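Local structure of HTH-type transcriptional repressor NemR (Escherichia coli, 4YZE) at residues A[180-183]-A[184-188]. The protein represses transcription of the nemRA-gloA operon by binding the NemR box, and takes part in the response to electrophiles and reactive chlorine species such as bleach. The protein carries 5 engineered substitutions. Sequence-based numbering, arbitrary orientation.
Sequences RSFE and PLENA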
loop_
_atom_site.group_PDB
_atom_site.type_symbol
_atom_site.label_atom_id
_atom_site.label_comp_id
_atom_site.label_asym_id
_atom_site.label_seq_id
_atom_site.Cartn_x
_atom_site.Cartn_y
_atom_site.Cartn_z
ATOM N N ARG A 180 1.628 5.077 -12.200
ATOM C CA ARG A 180 2.837 5.116 -13.043
ATOM C C ARG A 180 3.518 6.490 -13.005
ATOM O O ARG A 180 3.907 7.040 -14.030
ATOM C CB ARG A 180 2.515 4.747 -14.494
ATOM C CG ARG A 180 1.697 3.447 -14.659
ATOM C CD ARG A 180 2.012 2.849 -16.024
ATOM N NE ARG A 180 0.862 2.241 -16.677
ATOM C CZ ARG A 180 0.002 2.904 -17.445
ATOM N NH1 ARG A 180 0.151 4.205 -17.643
ATOM N NH2 ARG A 180 -1.012 2.272 -18.007
ATOM N N SER A 181 3.655 7.056 -11.820
ATOM C CA SER A 181 4.372 8.320 -11.694
ATOM C C SER A 181 5.246 8.109 -10.492
ATOM O O SER A 181 4.838 7.402 -9.546
ATOM C CB SER A 181 3.394 9.474 -11.445
ATOM O OG SER A 181 4.074 10.686 -11.133
ATOM N N PHE A 182 6.446 8.680 -10.498
ATOM C CA PHE A 182 7.249 8.630 -9.275
ATOM C C PHE A 182 6.992 9.854 -8.384
ATOM O O PHE A 182 7.633 10.033 -7.342
ATOM C CB PHE A 182 8.739 8.413 -9.572
ATOM C CG PHE A 182 9.258 9.267 -10.678
ATOM C CD1 PHE A 182 9.585 10.596 -10.445
ATOM C CD2 PHE A 182 9.420 8.748 -11.959
ATOM C CE1 PHE A 182 10.061 11.402 -11.478
ATOM C CE2 PHE A 182 9.895 9.544 -12.999
ATOM C CZ PHE A 182 10.215 10.875 -12.755
ATOM N N GLU A 183 6.017 10.673 -8.775
ATOM C CA GLU A 183 5.639 11.833 -7.952
ATOM C C GLU A 183 5.303 11.470 -6.490
ATOM O O GLU A 183 5.729 12.164 -5.583
ATOM C CB GLU A 183 4.516 12.642 -8.618
ATOM C CG GLU A 183 4.288 14.027 -8.026
ATOM C CD GLU A 183 3.481 13.985 -6.735
ATOM O OE1 GLU A 183 2.694 13.018 -6.559
ATOM O OE2 GLU A 183 3.634 14.917 -5.902
ATOM N N PRO A 184 4.557 10.377 -6.256
ATOM C CA PRO A 184 4.309 10.041 -4.851
ATOM C C PRO A 184 5.587 9.755 -4.073
ATOM O O PRO A 184 5.644 10.080 -2.876
ATOM C CB PRO A 184 3.470 8.751 -4.950
ATOM C CG PRO A 184 2.729 8.867 -6.291
ATOM C CD PRO A 184 3.730 9.566 -7.190
ATOM N N LEU A 185 6.586 9.155 -4.721
ATOM C CA LEU A 185 7.872 8.879 -4.052
ATOM C C LEU A 185 8.664 10.183 -3.820
ATOM O O LEU A 185 9.191 10.386 -2.735
ATOM C CB LEU A 185 8.709 7.846 -4.827
ATOM C CG LEU A 185 7.960 6.513 -5.030
ATOM C CD1 LEU A 185 8.617 5.581 -6.081
ATOM C CD2 LEU A 185 7.835 5.801 -3.706
ATOM N N GLU A 186 8.738 11.061 -4.828
ATOM C CA GLU A 186 9.467 12.324 -4.663
ATOM C C GLU A 186 8.743 13.116 -3.601
ATOM O O GLU A 186 9.362 13.767 -2.776
ATOM C CB GLU A 186 9.558 13.148 -5.965
ATOM C CG GLU A 186 10.265 12.434 -7.100
ATOM C CD GLU A 186 10.199 13.198 -8.432
ATOM O OE1 GLU A 186 9.139 13.788 -8.753
ATOM O OE2 GLU A 186 11.217 13.202 -9.159
ATOM N N ASN A 187 7.421 13.044 -3.594
ATOM C CA ASN A 187 6.697 13.833 -2.617
ATOM C C ASN A 187 6.922 13.282 -1.210
ATOM O O ASN A 187 7.055 14.054 -0.258
ATOM C CB ASN A 187 5.206 13.925 -2.950
ATOM C CG ASN A 187 4.458 14.812 -1.972
ATOM O OD1 ASN A 187 4.787 15.988 -1.809
ATOM N ND2 ASN A 187 3.463 14.251 -1.311
ATOM N N ALA A 188 6.996 11.956 -1.079
ATOM C CA ALA A 188 7.294 11.359 0.225
ATOM C C ALA A 188 8.680 11.775 0.714
ATOM O O ALA A 188 8.838 12.124 1.878
ATOM C CB ALA A 188 7.154 9.822 0.210
#
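Phe182 and Glu186 meet twice where helix 183-195 begins, once through the backbone and once through their side chains. The Glu186 amide donates to Phe182 O at 2.9 Å. On the solvent side, the Glu186 carboxylate comes to the edge of the Phe182 ring, with OE2 3.2 Å from CE1. Glu186 CD lies in the ring plane and the two planes stand 79° apart, so this is an edge approach without stacking. The Phe182 ring reaches it because CG sits between the backbone N and the carbonyl carbon (chi1 45°). Both residues are exposed, although Leu96 of helix 84-97 touches both side chains.

The packed side holds the buried Pro184, Leu185 and Asn187. Pro184 CD lies 3.4 Å from Ser181 O, and the proline ring also touches Gln175 of helix 158-179. Leu185 packs on Ala172, Asn173, Thr95 and Phe99, and its side chain lies about 9 Å from that of Cys108, central to the response to reactive chlorine species. Glu183 O accepts the Asn187 amide at 2.8 Å. The Glu183 side chain bends at chi2 (-79°) and runs alongside Asn187, bringing OE2 3.5 Å from Asn187 CB. Cutting Glu183 back to an alanine would leave the backbone bond in place but would probably strip the flank of Asn187 of its carboxylate neighbour. Asn187 ND2 is hydrogen-bonded to Gln160 O of the second subunit.

Ser181 OG accepts the Glu183 amide at 3.1 Å, an ST turn leading into the helix, with Phe182 at the N-cap position. Arg180, with positive phi, closes helix 158-179 as C-prime residue of a Schellman motif, completing a tight helix-to-helix connection in the TetR-like C-terminal domain.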